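Local coordinates for DUF1116 domain-containing protein (Enterococcus faecalis, PDB 3CLQ) that is of unknown function but belongs to the AllG family and may be related to a subunit of oxamate carbamoyltransferase, at residues 125-130 with 240-245; 36-41 with 113-118; 20-25 with 365-370. All coordinates share one frame; numbering follows the deposited sequence.

Contact 1 of 3, residues 125-130 with 240-245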
ATOM      1  N   ASN B 125       5.186  27.045   8.508  1.00 51.81           N
ATOM      2  CA  ASN B 125       6.470  26.714   9.106  1.00 52.51           C
ATOM      3  C   ASN B 125       7.100  25.544   8.366  1.00 52.81           C
ATOM      4  O   ASN B 125       6.412  24.755   7.720  1.00 52.82           O
ATOM      5  CB  ASN B 125       6.331  26.413  10.591  1.00 52.82           C
ATOM      6  CG  ASN B 125       5.522  25.156  10.850  1.00 54.25           C
ATOM      7  OD1 ASN B 125       4.298  25.150  10.665  1.00 54.70           O
ATOM      8  ND2 ASN B 125       6.196  24.078  11.287  1.00 54.34           N
ATOM      9  N   THR B 126       8.421  25.441   8.457  1.00 53.54           N
ATOM     10  CA  THR B 126       9.156  24.403   7.736  1.00 52.97           C
ATOM     11  C   THR B 126       9.822  23.409   8.699  1.00 52.31           C
ATOM     12  O   THR B 126      10.306  23.790   9.763  1.00 51.19           O
ATOM     13  CB  THR B 126      10.266  25.033   6.851  1.00 52.65           C
ATOM     14  OG1 THR B 126       9.708  26.020   5.983  1.00 51.88           O
ATOM     15  CG2 THR B 126      10.943  23.978   6.023  1.00 52.74           C
ATOM     16  N   ALA B 127       9.856  22.137   8.318  1.00 51.65           N
ATOM     17  CA  ALA B 127      10.673  21.169   9.043  1.00 51.12           C
ATOM     18  C   ALA B 127      11.633  20.505   8.074  1.00 51.39           C
ATOM     19  O   ALA B 127      11.485  20.653   6.860  1.00 51.36           O
ATOM     20  CB  ALA B 127       9.824  20.149   9.707  1.00 50.08           C
ATOM     21  N   PHE B 128      12.604  19.772   8.612  1.00 51.02           N
ATOM     22  CA  PHE B 128      13.611  19.099   7.803  1.00 50.73           C
ATOM     23  C   PHE B 128      13.951  17.727   8.392  1.00 51.19           C
ATOM     24  O   PHE B 128      13.929  17.558   9.624  1.00 52.10           O
ATOM     25  CB  PHE B 128      14.900  19.925   7.828  1.00 51.04           C
ATOM     26  CG  PHE B 128      14.728  21.373   7.438  1.00 50.74           C
ATOM     27  CD1 PHE B 128      14.744  21.756   6.093  1.00 49.94           C
ATOM     28  CD2 PHE B 128      14.590  22.353   8.410  1.00 50.14           C
ATOM     29  CE1 PHE B 128      14.611  23.099   5.735  1.00 50.23           C
ATOM     30  CE2 PHE B 128      14.436  23.695   8.050  1.00 50.43           C
ATOM     31  CZ  PHE B 128      14.446  24.067   6.708  1.00 50.02           C
ATOM     32  N   THR B 129      14.288  16.762   7.535  1.00 50.93           N
ATOM     33  CA  THR B 129      14.947  15.510   7.960  1.00 52.31           C
ATOM     34  C   THR B 129      15.836  15.018   6.871  1.00 53.32           C
ATOM     35  O   THR B 129      15.595  15.311   5.712  1.00 54.86           O
ATOM     36  CB  THR B 129      14.009  14.304   8.271  1.00 52.73           C
ATOM     37  OG1 THR B 129      12.736  14.431   7.609  1.00 53.00           O
ATOM     38  CG2 THR B 129      13.803  14.162   9.735  1.00 52.33           C
ATOM     39  N   ASN B 130      16.843  14.236   7.237  1.00 54.16           N
ATOM     40  CA  ASN B 130      17.729  13.645   6.252  1.00 54.61           C
ATOM     41  C   ASN B 130      17.019  12.486   5.586  1.00 55.18           C
ATOM     42  O   ASN B 130      15.866  12.178   5.909  1.00 54.87           O
ATOM     43  CB  ASN B 130      18.993  13.111   6.902  1.00 53.92           C
ATOM     44  CG  ASN B 130      18.717  11.892   7.727  1.00 53.15           C
ATOM     45  OD1 ASN B 130      17.653  11.292   7.603  1.00 51.23           O
ATOM     46  ND2 ASN B 130      19.656  11.531   8.600  1.00 53.16           N
ATOM     47  N   ALA B 240       6.947  15.147   8.353  1.00 53.93           N
ATOM     48  CA  ALA B 240       5.559  15.527   8.306  1.00 53.68           C
ATOM     49  C   ALA B 240       5.073  15.831   9.702  1.00 53.58           C
ATOM     50  O   ALA B 240       4.579  16.931   9.964  1.00 53.64           O
ATOM     51  CB  ALA B 240       4.748  14.408   7.732  1.00 55.08           C
ATOM     52  N   ALA B 241       5.217  14.854  10.594  1.00 52.59           N
ATOM     53  CA  ALA B 241       4.774  15.019  11.985  1.00 53.13           C
ATOM     54  C   ALA B 241       5.438  16.227  12.678  1.00 53.73           C
ATOM     55  O   ALA B 241       4.783  16.991  13.404  1.00 52.34           O
ATOM     56  CB  ALA B 241       5.004  13.743  12.781  1.00 50.30           C
ATOM     57  N   LYS B 242       6.738  16.387  12.448  1.00 54.68           N
ATOM     58  CA  LYS B 242       7.468  17.485  13.051  1.00 56.23           C
ATOM     59  C   LYS B 242       6.878  18.805  12.589  1.00 57.21           C
ATOM     60  O   LYS B 242       6.713  19.758  13.370  1.00 57.44           O
ATOM     61  CB  LYS B 242       8.929  17.413  12.657  1.00 56.04           C
ATOM     62  CG  LYS B 242       9.709  18.661  13.003  1.00 57.10           C
ATOM     63  CD  LYS B 242       9.691  18.963  14.487  1.00 56.11           C
ATOM     64  CE  LYS B 242      10.891  19.794  14.868  1.00 56.44           C
ATOM     65  NZ  LYS B 242      10.710  20.441  16.222  1.00 57.25           N
ATOM     66  N   CYS B 243       6.560  18.848  11.303  1.00 58.55           N
ATOM     67  CA  CYS B 243       5.965  20.021  10.707  1.00 58.06           C
ATOM     68  C   CYS B 243       4.597  20.344  11.321  1.00 57.15           C
ATOM     69  O   CYS B 243       4.347  21.489  11.674  1.00 57.60           O
ATOM     70  CB  CYS B 243       5.869  19.836   9.206  1.00 59.16           C
ATOM     71  SG  CYS B 243       5.039  21.180   8.334  1.00 61.49           S
ATOM     72  N   ALA B 244       3.725  19.349  11.459  1.00 55.25           N
ATOM     73  CA  ALA B 244       2.440  19.554  12.130  1.00 54.05           C
ATOM     74  C   ALA B 244       2.592  19.903  13.622  1.00 53.85           C
ATOM     75  O   ALA B 244       2.106  20.937  14.088  1.00 53.77           O
ATOM     76  CB  ALA B 244       1.572  18.333  11.968  1.00 54.18           C
ATOM     77  N   LEU B 245       3.272  19.043  14.371  1.00 53.53           N
ATOM     78  CA  LEU B 245       3.532  19.294  15.782  1.00 53.36           C
ATOM     79  C   LEU B 245       4.078  20.707  16.116  1.00 54.15           C
ATOM     80  O   LEU B 245       3.545  21.398  16.994  1.00 52.80           O
ATOM     81  CB  LEU B 245       4.446  18.226  16.341  1.00 52.66           C
ATOM     82  CG  LEU B 245       3.780  17.023  17.020  1.00 52.30           C
ATOM     83  CD1 LEU B 245       2.310  17.294  17.221  1.00 51.39           C
ATOM     84  CD2 LEU B 245       3.996  15.741  16.258  1.00 52.60           C
TER
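Asn125 and Ala127 meet Cys243 and Lys242 where the start of strand 126-130 and the loop residue before it lie against helix 234-247, and the contact shows how a single polar grip can accompany small-side-chain packing. The grip is a hydrogen bond from Asn125 ND2 to Cys243 O, 3.2 Å long and nearly straight, with an N-H...O angle of 170°. The donor approaches in the carbonyl plane, on a lone pair, and the oxygen in turn lies in the plane of the Asn125 amide. With CG held between the backbone N and the carbonyl carbon (chi1 66°), the amide is directed at the helix. Two residues on, the methyl of Ala127 points the same way. It rests on the first carbons of the lysine chain, with Ala127 CB 3.6 Å from Lys242 CG, and beside the cysteine, with Ala127 CB 4.0 Å from Cys243 CB.

Further out, the lysine leaves the contact: its NZ forms a salt bridge with Asp246. Asn125 OD1 accepts from Asn120 ND2, which holds the other end of the amide, while Ala127 is tied through its backbone to Ile118 of the neighbouring strand. Both polar ends of the Asn125 amide are therefore engaged, one by a helix carbonyl and one by a second asparagine; this should fix its rotation and pin the start of strand 126-130 to helix 234-247.

Contact 2 of 3, residues 36-41 with 113-118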
ATOM      1  N   ASN B  36      22.544  24.628   3.264  1.00 57.36           N
ATOM      2  CA  ASN B  36      21.896  25.619   2.399  1.00 57.15           C
ATOM      3  C   ASN B  36      20.522  26.072   2.874  1.00 57.64           C
ATOM      4  O   ASN B  36      20.067  27.139   2.478  1.00 58.08           O
ATOM      5  CB  ASN B  36      21.731  25.110   0.963  1.00 56.38           C
ATOM      6  CG  ASN B  36      23.040  24.874   0.268  1.00 55.70           C
ATOM      7  OD1 ASN B  36      24.069  25.420   0.654  1.00 55.27           O
ATOM      8  ND2 ASN B  36      23.010  24.048  -0.775  1.00 55.52           N
ATOM      9  N   VAL B  37      19.832  25.268   3.679  1.00 58.06           N
ATOM     10  CA  VAL B  37      18.428  25.581   3.936  1.00 58.52           C
ATOM     11  C   VAL B  37      17.974  25.584   5.393  1.00 59.86           C
ATOM     12  O   VAL B  37      16.931  26.149   5.711  1.00 60.28           O
ATOM     13  CB  VAL B  37      17.501  24.676   3.112  1.00 57.88           C
ATOM     14  CG1 VAL B  37      17.794  24.834   1.635  1.00 57.10           C
ATOM     15  CG2 VAL B  37      17.661  23.233   3.531  1.00 57.83           C
HETATM   16  N   MSE B  38      18.742  24.967   6.278  1.00 61.89           N
HETATM   17  CA  MSE B  38      18.335  24.851   7.682  1.00 63.84           C
HETATM   18  C   MSE B  38      18.700  26.086   8.496  1.00 63.52           C
HETATM   19  O   MSE B  38      19.647  26.781   8.153  1.00 62.59           O
HETATM   20  CB  MSE B  38      18.942  23.598   8.299  1.00 63.95           C
HETATM   21  CG  MSE B  38      18.520  22.334   7.556  1.00 65.34           C
HETATM   22 SE   MSE B  38      18.582  20.735   8.685  0.75 66.60          SE
HETATM   23  CE  MSE B  38      18.574  21.626  10.418  1.00 65.52           C
ATOM     24  N   PRO B  39      17.949  26.347   9.591  1.00 64.44           N
ATOM     25  CA  PRO B  39      18.204  27.498  10.475  1.00 64.69           C
ATOM     26  C   PRO B  39      19.476  27.315  11.305  1.00 65.32           C
ATOM     27  O   PRO B  39      19.737  26.211  11.786  1.00 64.54           O
ATOM     28  CB  PRO B  39      16.978  27.518  11.413  1.00 64.27           C
ATOM     29  CG  PRO B  39      16.043  26.463  10.930  1.00 63.29           C
ATOM     30  CD  PRO B  39      16.824  25.523  10.072  1.00 63.82           C
ATOM     31  N   ASP B  40      20.247  28.394  11.457  1.00 66.68           N
ATOM     32  CA  ASP B  40      21.455  28.438  12.301  1.00 67.34           C
ATOM     33  C   ASP B  40      22.439  27.304  12.034  1.00 67.54           C
ATOM     34  O   ASP B  40      22.956  26.693  12.954  1.00 67.82           O
ATOM     35  CB  ASP B  40      21.088  28.457  13.790  1.00 68.32           C
ATOM     36  CG  ASP B  40      19.873  29.314  14.081  1.00 68.95           C
ATOM     37  OD1 ASP B  40      18.797  28.739  14.405  1.00 69.40           O
ATOM     38  OD2 ASP B  40      19.997  30.555  13.975  1.00 68.99           O
HETATM   39  N   MSE B  41      22.698  27.025  10.770  1.00 68.25           N
HETATM   40  CA  MSE B  41      23.717  26.052  10.419  1.00 68.32           C
HETATM   41  C   MSE B  41      25.094  26.707  10.232  1.00 66.59           C
HETATM   42  O   MSE B  41      25.211  27.817   9.718  1.00 66.74           O
HETATM   43  CB  MSE B  41      23.320  25.351   9.128  1.00 70.65           C
HETATM   44  CG  MSE B  41      23.907  23.972   8.983  1.00 72.07           C
HETATM   45 SE   MSE B  41      22.990  22.714  10.143  0.70 74.96          SE
HETATM   46  CE  MSE B  41      23.809  21.042   9.534  1.00 72.76           C
HETATM   47  N   MSE B 113      24.832  16.593   4.127  1.00 59.71           N
HETATM   48  CA  MSE B 113      23.786  15.627   3.873  1.00 60.33           C
HETATM   49  C   MSE B 113      22.600  16.347   3.266  1.00 58.74           C
HETATM   50  O   MSE B 113      22.374  17.521   3.559  1.00 58.06           O
HETATM   51  CB  MSE B 113      23.379  14.920   5.153  1.00 60.81           C
HETATM   52  CG  MSE B 113      24.446  13.985   5.618  1.00 62.19           C
HETATM   53 SE   MSE B 113      24.115  13.316   7.408  0.70 63.88          SE
HETATM   54  CE  MSE B 113      25.952  13.419   8.038  1.00 61.64           C
ATOM     55  N   TYR B 114      21.860  15.650   2.408  1.00 57.39           N
ATOM     56  CA  TYR B 114      20.645  16.209   1.850  1.00 55.68           C
ATOM     57  C   TYR B 114      19.503  15.981   2.818  1.00 54.73           C
ATOM     58  O   TYR B 114      19.461  14.949   3.485  1.00 55.06           O
ATOM     59  CB  TYR B 114      20.351  15.587   0.493  1.00 55.64           C
ATOM     60  CG  TYR B 114      20.968  16.379  -0.604  1.00 55.22           C
ATOM     61  CD1 TYR B 114      22.330  16.267  -0.882  1.00 56.14           C
ATOM     62  CD2 TYR B 114      20.214  17.287  -1.332  1.00 54.88           C
ATOM     63  CE1 TYR B 114      22.929  17.045  -1.888  1.00 55.63           C
ATOM     64  CE2 TYR B 114      20.793  18.055  -2.340  1.00 55.12           C
ATOM     65  CZ  TYR B 114      22.150  17.933  -2.603  1.00 55.46           C
ATOM     66  OH  TYR B 114      22.723  18.693  -3.580  1.00 55.55           O
ATOM     67  N   VAL B 115      18.600  16.958   2.907  1.00 53.15           N
ATOM     68  CA  VAL B 115      17.398  16.847   3.743  1.00 51.92           C
ATOM     69  C   VAL B 115      16.119  17.110   2.936  1.00 50.58           C
ATOM     70  O   VAL B 115      16.174  17.830   1.947  1.00 49.94           O
ATOM     71  CB  VAL B 115      17.447  17.817   4.966  1.00 51.85           C
ATOM     72  CG1 VAL B 115      18.453  17.342   5.989  1.00 51.60           C
ATOM     73  CG2 VAL B 115      17.760  19.258   4.532  1.00 52.11           C
ATOM     74  N   HIS B 116      14.991  16.503   3.346  1.00 49.93           N
ATOM     75  CA  HIS B 116      13.646  16.866   2.838  1.00 49.39           C
ATOM     76  C   HIS B 116      13.334  18.286   3.270  1.00 49.75           C
ATOM     77  O   HIS B 116      13.580  18.643   4.414  1.00 50.88           O
ATOM     78  CB  HIS B 116      12.529  16.028   3.479  1.00 47.52           C
ATOM     79  CG  HIS B 116      12.674  14.555   3.310  1.00 46.56           C
ATOM     80  ND1 HIS B 116      13.735  13.844   3.827  1.00 46.53           N
ATOM     81  CD2 HIS B 116      11.847  13.642   2.751  1.00 45.70           C
ATOM     82  CE1 HIS B 116      13.577  12.561   3.546  1.00 45.31           C
ATOM     83  NE2 HIS B 116      12.440  12.413   2.896  1.00 44.46           N
ATOM     84  N   ILE B 117      12.765  19.095   2.395  1.00 49.80           N
ATOM     85  CA  ILE B 117      12.271  20.373   2.855  1.00 50.60           C
ATOM     86  C   ILE B 117      10.757  20.314   2.827  1.00 50.79           C
ATOM     87  O   ILE B 117      10.162  20.215   1.748  1.00 51.93           O
ATOM     88  CB  ILE B 117      12.711  21.498   1.957  1.00 50.97           C
ATOM     89  CG1 ILE B 117      14.189  21.359   1.629  1.00 51.41           C
ATOM     90  CG2 ILE B 117      12.448  22.808   2.633  1.00 51.02           C
ATOM     91  CD1 ILE B 117      14.538  21.889   0.253  1.00 51.84           C
ATOM     92  N   ILE B 118      10.150  20.382   4.006  1.00 49.80           N
ATOM     93  CA  ILE B 118       8.725  20.159   4.179  1.00 50.85           C
ATOM     94  C   ILE B 118       8.111  21.416   4.758  1.00 51.75           C
ATOM     95  O   ILE B 118       8.559  21.900   5.780  1.00 54.21           O
ATOM     96  CB  ILE B 118       8.477  18.974   5.152  1.00 50.26           C
ATOM     97  CG1 ILE B 118       8.942  17.660   4.539  1.00 49.10           C
ATOM     98  CG2 ILE B 118       7.010  18.842   5.505  1.00 50.24           C
ATOM     99  CD1 ILE B 118       9.031  16.563   5.551  1.00 49.25           C
TER
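In Val37 and Val115 alike, CG2 occupies the place between the backbone N and the carbonyl carbon (chi1 -58° and -72°), and these two methyls are the ones that meet. Val37 CG2 lies 4.1 Å from Val115 CG2, the two valines running antiparallel and overlapping alongside rather than meeting head on. The same Val37 methyl also meets Ile117, two residues along the strand, with Val37 CG2 4.4 Å from Ile117 CG1. The next residue after Val37, selenomethionine Met38, reaches the other methyl of Val115. Its chain runs on in an extended sense at chi2 and brings the selenium alongside that branch, Met38 SE lying 4.3 Å from Val115 CG1. Val115 is thus touched on both its methyls, one by each of two consecutive residues.

The arrangement belongs to a four-stranded antiparallel sheet in which strand 114-120 runs between strands 26-33 and 126-130. The chain leaving strand 26-33 makes a short, weakly bonded helical turn at 34-37 and then a loop that folds back over one face of the sheet, so that Val37 and Met38 cover strand 114-120, which follows more than 70 residues later. Backbone bonds join Val115 to Asp32 and Ile117 to Val29 and Gly30. Phe128, from the strand on the other side, extends the apolar patch, touching Val37, Met38, Pro39 and Ile117. His116 belongs to the opposite face: its NE2 is hydrogen-bonded to Thr236 OG1, and its ring meets that of Phe31 with the planes at about 50°.

Contact 3 of 3, residues 20-25 with 365-370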
ATOM      1  N   ARG B  20      -4.275  23.307  15.559  1.00 49.53           N
ATOM      2  CA  ARG B  20      -3.186  23.578  14.652  1.00 50.61           C
ATOM      3  C   ARG B  20      -2.646  22.259  14.121  1.00 51.53           C
ATOM      4  O   ARG B  20      -2.612  22.038  12.918  1.00 54.31           O
ATOM      5  CB  ARG B  20      -2.101  24.403  15.297  1.00 50.77           C
ATOM      6  CG  ARG B  20      -2.549  25.801  15.657  1.00 51.28           C
ATOM      7  CD  ARG B  20      -1.350  26.692  15.812  1.00 51.13           C
ATOM      8  NE  ARG B  20      -1.585  27.961  15.141  1.00 52.64           N
ATOM      9  CZ  ARG B  20      -0.658  28.682  14.511  1.00 52.41           C
ATOM     10  NH1 ARG B  20       0.605  28.274  14.435  1.00 52.00           N
ATOM     11  NH2 ARG B  20      -1.012  29.824  13.952  1.00 53.14           N
ATOM     12  N   ILE B  21      -2.298  21.361  15.019  1.00 51.25           N
ATOM     13  CA  ILE B  21      -1.747  20.075  14.656  1.00 50.47           C
ATOM     14  C   ILE B  21      -2.610  19.376  13.621  1.00 51.05           C
ATOM     15  O   ILE B  21      -2.128  18.982  12.558  1.00 51.35           O
ATOM     16  CB  ILE B  21      -1.619  19.225  15.924  1.00 50.30           C
ATOM     17  CG1 ILE B  21      -0.704  19.937  16.920  1.00 49.61           C
ATOM     18  CG2 ILE B  21      -1.151  17.791  15.619  1.00 49.65           C
ATOM     19  CD1 ILE B  21      -0.768  19.371  18.349  1.00 50.23           C
ATOM     20  N   ILE B  22      -3.896  19.241  13.913  1.00 51.53           N
ATOM     21  CA  ILE B  22      -4.800  18.511  13.010  1.00 51.05           C
ATOM     22  C   ILE B  22      -4.899  19.176  11.649  1.00 52.15           C
ATOM     23  O   ILE B  22      -4.896  18.501  10.617  1.00 54.28           O
ATOM     24  CB  ILE B  22      -6.212  18.393  13.616  1.00 50.40           C
ATOM     25  CG1 ILE B  22      -6.242  17.326  14.710  1.00 48.75           C
ATOM     26  CG2 ILE B  22      -7.269  18.115  12.536  1.00 50.03           C
ATOM     27  CD1 ILE B  22      -7.437  17.461  15.629  1.00 47.99           C
ATOM     28  N   GLN B  23      -4.988  20.501  11.632  1.00 51.78           N
ATOM     29  CA  GLN B  23      -5.156  21.212  10.368  1.00 51.50           C
ATOM     30  C   GLN B  23      -3.871  21.563   9.613  1.00 51.94           C
ATOM     31  O   GLN B  23      -3.940  22.042   8.484  1.00 51.53           O
ATOM     32  CB  GLN B  23      -5.972  22.470  10.590  1.00 50.99           C
ATOM     33  CG  GLN B  23      -7.319  22.165  11.147  1.00 50.91           C
ATOM     34  CD  GLN B  23      -8.182  23.396  11.278  1.00 50.80           C
ATOM     35  OE1 GLN B  23      -9.398  23.290  11.411  1.00 51.56           O
ATOM     36  NE2 GLN B  23      -7.564  24.568  11.241  1.00 50.21           N
ATOM     37  N   SER B  24      -2.708  21.383  10.233  1.00 51.70           N
ATOM     38  CA  SER B  24      -1.472  21.520   9.493  1.00 51.46           C
ATOM     39  C   SER B  24      -1.521  20.634   8.277  1.00 52.83           C
ATOM     40  O   SER B  24      -2.130  19.568   8.302  1.00 53.91           O
ATOM     41  CB  SER B  24      -0.295  21.105  10.327  1.00 50.64           C
ATOM     42  OG  SER B  24      -0.076  22.062  11.326  1.00 51.62           O
ATOM     43  N   LYS B  25      -0.863  21.071   7.213  1.00 53.46           N
ATOM     44  CA  LYS B  25      -0.831  20.308   5.999  1.00 54.35           C
ATOM     45  C   LYS B  25       0.572  20.375   5.432  1.00 53.38           C
ATOM     46  O   LYS B  25       0.872  21.202   4.587  1.00 52.34           O
ATOM     47  CB  LYS B  25      -1.862  20.850   5.016  1.00 56.63           C
ATOM     48  CG  LYS B  25      -2.696  19.776   4.359  1.00 58.90           C
ATOM     49  CD  LYS B  25      -4.159  20.221   4.137  1.00 59.94           C
ATOM     50  CE  LYS B  25      -4.343  20.997   2.856  1.00 61.28           C
ATOM     51  NZ  LYS B  25      -3.737  20.334   1.650  1.00 62.04           N
ATOM     52  N   ILE B 365      -7.035   9.195  14.185  1.00 53.23           N
ATOM     53  CA  ILE B 365      -5.927   8.885  15.056  1.00 52.83           C
ATOM     54  C   ILE B 365      -5.984   9.752  16.327  1.00 54.10           C
ATOM     55  O   ILE B 365      -6.523  10.862  16.287  1.00 54.66           O
ATOM     56  CB  ILE B 365      -4.638   9.076  14.327  1.00 51.58           C
ATOM     57  CG1 ILE B 365      -4.622  10.454  13.660  1.00 51.86           C
ATOM     58  CG2 ILE B 365      -4.522   8.017  13.279  1.00 51.39           C
ATOM     59  CD1 ILE B 365      -3.241  10.892  13.188  1.00 51.40           C
ATOM     60  N   PRO B 366      -5.451   9.244  17.457  1.00 54.20           N
ATOM     61  CA  PRO B 366      -5.563  10.003  18.707  1.00 54.59           C
ATOM     62  C   PRO B 366      -4.507  11.078  18.785  1.00 55.26           C
ATOM     63  O   PRO B 366      -3.313  10.778  18.823  1.00 55.25           O
ATOM     64  CB  PRO B 366      -5.341   8.959  19.790  1.00 54.39           C
ATOM     65  CG  PRO B 366      -4.657   7.794  19.105  1.00 55.17           C
ATOM     66  CD  PRO B 366      -4.711   7.981  17.622  1.00 54.23           C
ATOM     67  N   THR B 367      -4.953  12.330  18.818  1.00 55.35           N
ATOM     68  CA  THR B 367      -4.044  13.467  18.729  1.00 55.47           C
ATOM     69  C   THR B 367      -3.992  14.333  19.984  1.00 54.88           C
ATOM     70  O   THR B 367      -5.030  14.669  20.556  1.00 54.67           O
ATOM     71  CB  THR B 367      -4.498  14.410  17.624  1.00 55.59           C
ATOM     72  OG1 THR B 367      -5.262  13.680  16.669  1.00 56.57           O
ATOM     73  CG2 THR B 367      -3.322  15.051  16.961  1.00 56.18           C
ATOM     74  N   GLY B 368      -2.777  14.743  20.359  1.00 54.13           N
ATOM     75  CA  GLY B 368      -2.588  15.731  21.397  1.00 52.53           C
ATOM     76  C   GLY B 368      -2.477  15.084  22.752  1.00 52.36           C
ATOM     77  O   GLY B 368      -3.384  15.200  23.580  1.00 51.82           O
ATOM     78  N   ILE B 369      -1.361  14.383  22.947  1.00 51.96           N
ATOM     79  CA  ILE B 369      -0.977  13.826  24.235  1.00 51.96           C
ATOM     80  C   ILE B 369      -0.926  14.930  25.250  1.00 52.83           C
ATOM     81  O   ILE B 369      -0.132  15.864  25.113  1.00 54.03           O
ATOM     82  CB  ILE B 369       0.429  13.202  24.202  1.00 50.78           C
ATOM     83  CG1 ILE B 369       0.430  11.976  23.280  1.00 50.71           C
ATOM     84  CG2 ILE B 369       0.818  12.795  25.584  1.00 48.99           C
ATOM     85  CD1 ILE B 369       1.751  11.676  22.624  1.00 50.47           C
ATOM     86  N   ASP B 370      -1.767  14.809  26.266  1.00 52.56           N
ATOM     87  CA  ASP B 370      -1.975  15.852  27.222  1.00 53.09           C
ATOM     88  C   ASP B 370      -1.328  15.456  28.547  1.00 54.40           C
ATOM     89  O   ASP B 370      -1.748  14.494  29.210  1.00 53.88           O
ATOM     90  CB  ASP B 370      -3.473  16.076  27.384  1.00 54.52           C
ATOM     91  CG  ASP B 370      -3.810  17.003  28.530  1.00 56.44           C
ATOM     92  OD1 ASP B 370      -4.939  17.535  28.531  1.00 57.19           O
ATOM     93  OD2 ASP B 370      -2.961  17.212  29.437  1.00 58.04           O
TER
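Ile21 CG2 packs against Thr367 CG2, methyl to methyl, and the flat group beside this meeting is the peptide carbonyl of Arg20 at the helix end. Over one face of that carbonyl sits Ser24 OG, a hydrogen-bond donor 3.0 Å from Arg20 O and 54° out of the carbonyl plane. The same oxygen accepts the backbone hydrogen of Ser24, with Ser24 N 2.8 Å from Arg20 O, so two donors from one residue hold this last-turn carbonyl as the helix ends.

Across the contact the meeting is between branched aliphatic groups. Ile21 places CG2 anti to its backbone nitrogen, and that methyl lies 3.7 Å from Thr367 CG2. Ile22 CG1 comes from the next position along the helix and sits 4.3 Å from Thr367 OG1, a looser touch on the hydroxyl branch. That hydroxyl is bonded to Lys350 O of adjoining strand 348-352. Ser24 OG likewise has a second partner, Asn120 ND2, and Leu245 of helix 234-247 packs against the same Ile21 methyl.

Thr367 therefore divides its two branches: the hydroxyl makes its hydrogen bond within the sheet, though Ile22 still packs on it, while the methyl meets Ile21. With the Thr367 hydroxyl bonded to Lys350 O, helix 6-23 and strand 363-369 are joined here by van der Waals packing in a buried setting.

In the fold
The three contacts form a chain of neighbours rather than a single cluster. Contacts 1 and 2, with centres about 11 Å apart, share one antiparallel sheet: strands 114-120 and 126-130 are adjacent in it and bonded backbone to backbone, with Ala127 N 2.9 Å from Ile118 O. Ala127 points to the helix of contact 1, whereas its neighbour Phe128 lies with Val37 and Ile117 of contact 2, on the other face. Contact 3, centred about 13 Å from contact 1, reaches it through helix 234-247, where Leu245 CD1 lies 3.8 Å from Ile21 CG2. Contacts 2 and 3 do not touch; their centres are about 24 Å apart. The function is unknown, so none of the contacts can be tied to an active site.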